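Local coordinates for fimbriae-associated protein FAP1 (PDB 2X12) that probably mediates adhesion of Streptococcus parasanguinis to surfaces as a serine-rich, cell-wall-attached fimbrial protein, in a manner modulated by pH, at residues A[305-310]-A[322-327]. Sequence-based numbering, arbitrary orientation.
Sequences GSKGNY and IANDSG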
ATOM      1  N   GLY A 305       3.429   0.041   8.972  1.00 30.34           N
ATOM      2  CA  GLY A 305       4.417  -1.043   8.924  1.00 30.58           C
ATOM      3  C   GLY A 305       5.357  -1.010  10.082  1.00 32.53           C
ATOM      4  O   GLY A 305       6.541  -1.306   9.932  1.00 34.02           O
ATOM      5  N   SER A 306       4.867  -0.614  11.242  1.00 33.27           N
ATOM      6  CA  SER A 306       5.798  -0.156  12.247  1.00 35.83           C
ATOM      7  C   SER A 306       6.605  -1.285  12.860  1.00 37.35           C
ATOM      8  O   SER A 306       7.671  -1.036  13.351  1.00 39.98           O
ATOM      9  CB  SER A 306       5.080   0.616  13.334  1.00 37.13           C
ATOM     10  OG  SER A 306       3.955  -0.101  13.767  1.00 36.67           O
ATOM     11  N   LYS A 307       6.080  -2.504  12.876  1.00 36.40           N
ATOM     12  CA  LYS A 307       6.832  -3.660  13.354  1.00 38.04           C
ATOM     13  C   LYS A 307       7.227  -4.429  12.137  1.00 36.43           C
ATOM     14  O   LYS A 307       6.464  -4.498  11.196  1.00 34.37           O
ATOM     15  CB  LYS A 307       5.958  -4.543  14.240  1.00 38.55           C
ATOM     16  CG  LYS A 307       5.850  -4.061  15.725  1.00 43.48           C
ATOM     17  CD  LYS A 307       4.442  -4.321  16.358  1.00 46.16           C
ATOM     18  CE  LYS A 307       4.415  -5.316  17.565  1.00 50.67           C
ATOM     19  NZ  LYS A 307       3.260  -6.331  17.370  1.00 50.80           N
ATOM     20  N   GLY A 308       8.409  -5.024  12.134  1.00 38.27           N
ATOM     21  CA  GLY A 308       8.865  -5.770  10.955  1.00 37.38           C
ATOM     22  C   GLY A 308      10.245  -6.349  11.110  1.00 40.28           C
ATOM     23  O   GLY A 308      10.883  -6.136  12.119  1.00 43.29           O
ATOM     24  N   ASN A 309      10.703  -7.109  10.127  1.00 40.29           N
ATOM     25  CA  ASN A 309      12.044  -7.707  10.185  1.00 43.80           C
ATOM     26  C   ASN A 309      12.472  -8.104   8.776  1.00 43.85           C
ATOM     27  O   ASN A 309      11.796  -7.729   7.816  1.00 41.29           O
ATOM     28  CB  ASN A 309      12.050  -8.914  11.130  1.00 45.97           C
ATOM     29  CG  ASN A 309      13.426  -9.205  11.741  1.00 50.04           C
ATOM     30  OD1 ASN A 309      14.455  -8.844  11.180  1.00 52.36           O
ATOM     31  ND2 ASN A 309      13.439  -9.888  12.880  1.00 50.26           N
ATOM     32  N   TYR A 310      13.559  -8.863   8.646  1.00 47.07           N
ATOM     33  CA  TYR A 310      14.115  -9.171   7.351  1.00 48.40           C
ATOM     34  C   TYR A 310      14.209 -10.663   7.044  1.00 50.61           C
ATOM     35  O   TYR A 310      14.587 -11.445   7.885  1.00 52.76           O
ATOM     36  CB  TYR A 310      15.503  -8.568   7.255  1.00 51.73           C
ATOM     37  CG  TYR A 310      15.506  -7.068   7.218  1.00 51.77           C
ATOM     38  CD1 TYR A 310      15.773  -6.321   8.349  1.00 54.71           C
ATOM     39  CD2 TYR A 310      15.236  -6.395   6.043  1.00 51.29           C
ATOM     40  CE1 TYR A 310      15.763  -4.953   8.310  1.00 54.62           C
ATOM     41  CE2 TYR A 310      15.234  -5.041   5.994  1.00 50.51           C
ATOM     42  CZ  TYR A 310      15.484  -4.324   7.125  1.00 52.75           C
ATOM     43  OH  TYR A 310      15.458  -2.956   7.010  1.00 55.06           O
ATOM     44  N   ILE A 322       5.297  -7.280  10.277  1.00 27.72           N
ATOM     45  CA  ILE A 322       4.664  -8.026  11.345  1.00 28.91           C
ATOM     46  C   ILE A 322       3.387  -7.292  11.731  1.00 28.50           C
ATOM     47  O   ILE A 322       3.376  -6.050  11.936  1.00 29.10           O
ATOM     48  CB  ILE A 322       5.553  -8.135  12.575  1.00 31.46           C
ATOM     49  CG1 ILE A 322       6.713  -9.109  12.321  1.00 33.66           C
ATOM     50  CG2 ILE A 322       4.734  -8.586  13.795  1.00 32.05           C
ATOM     51  CD1 ILE A 322       8.026  -8.754  13.068  1.00 35.21           C
ATOM     52  N   ALA A 323       2.302  -8.046  11.860  1.00 28.51           N
ATOM     53  CA  ALA A 323       1.032  -7.401  12.051  1.00 27.59           C
ATOM     54  C   ALA A 323       1.036  -6.803  13.421  1.00 29.32           C
ATOM     55  O   ALA A 323       1.672  -7.335  14.322  1.00 31.29           O
ATOM     56  CB  ALA A 323      -0.078  -8.392  11.889  1.00 27.89           C
ATOM     57  N   ASN A 324       0.363  -5.669  13.566  1.00 29.56           N
ATOM     58  CA  ASN A 324       0.225  -5.034  14.876  1.00 32.48           C
ATOM     59  C   ASN A 324      -0.751  -5.848  15.735  1.00 34.06           C
ATOM     60  O   ASN A 324      -0.600  -5.970  16.938  1.00 35.83           O
ATOM     61  CB  ASN A 324      -0.231  -3.564  14.727  1.00 32.13           C
ATOM     62  CG  ASN A 324       0.837  -2.677  14.084  1.00 32.17           C
ATOM     63  OD1 ASN A 324       2.038  -2.919  14.238  1.00 34.30           O
ATOM     64  ND2 ASN A 324       0.407  -1.660  13.340  1.00 30.17           N
ATOM     65  N   ASP A 325      -1.753  -6.396  15.076  1.00 33.91           N
ATOM     66  CA  ASP A 325      -2.732  -7.230  15.702  1.00 36.47           C
ATOM     67  C   ASP A 325      -3.225  -8.299  14.732  1.00 35.29           C
ATOM     68  O   ASP A 325      -2.581  -9.335  14.530  1.00 36.17           O
ATOM     69  CB  ASP A 325      -3.928  -6.382  16.178  1.00 37.95           C
ATOM     70  CG  ASP A 325      -4.041  -6.309  17.717  1.00 44.62           C
ATOM     71  OD1 ASP A 325      -3.907  -5.139  18.239  1.00 49.66           O
ATOM     72  OD2 ASP A 325      -4.266  -7.404  18.365  1.00 47.59           O
ATOM     73  N   SER A 326      -4.350  -7.997  14.091  1.00 34.26           N
ATOM     74  CA  SER A 326      -5.223  -9.001  13.515  1.00 33.58           C
ATOM     75  C   SER A 326      -5.207  -8.921  11.998  1.00 30.90           C
ATOM     76  O   SER A 326      -5.918  -9.674  11.306  1.00 30.94           O
ATOM     77  CB  SER A 326      -6.642  -8.769  14.043  1.00 34.54           C
ATOM     78  OG  SER A 326      -7.061  -7.473  13.643  1.00 36.33           O
ATOM     79  N   GLY A 327      -4.422  -7.974  11.499  1.00 28.88           N
ATOM     80  CA  GLY A 327      -4.173  -7.852  10.084  1.00 27.24           C
ATOM     81  C   GLY A 327      -3.324  -9.004   9.608  1.00 26.91           C
ATOM     82  O   GLY A 327      -2.578  -9.624  10.394  1.00 28.17           O
TER
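The carboxamide of Asn324 is met at its oxygen end by Ser306 OG and Lys307 CD, at the open end of a two-stranded antiparallel hairpin, 307-311 with 318-322, on the surface of the all-beta domain. Ser306 OG lies 3.4 Å from Asn324 OD1, and Lys307 CD approaches the same oxygen at 3.5 Å as the lysine chain crosses the asparagine obliquely. The amide's other end, ND2, is held by hydrogen bonds to Asp304 OD1 and Tyr302 O, which fix its rotation; Ser306 OG also bonds to Asp304 OD1, so one carboxylate oxygen serves both side chains. Asn324 CG sits anti to the carbonyl carbon (chi1 -68°), which swings the amide towards Ser306 and Lys307. One backbone bond joins the two segments: Ile322 N to Lys307 O, 3.2 Å and nearly straight at 169°, though the N-H comes from above the carbonyl plane. The side chains of the same two residues lie side by side, CB to CB 4.0 Å. The lysine then bends along the departing chain until NZ is 3.6 Å from Ala323 O, a loose approach. In the other direction Ile322 reaches over the bare backbone of Gly308, its CD1 3.8 Å from Gly308 CA.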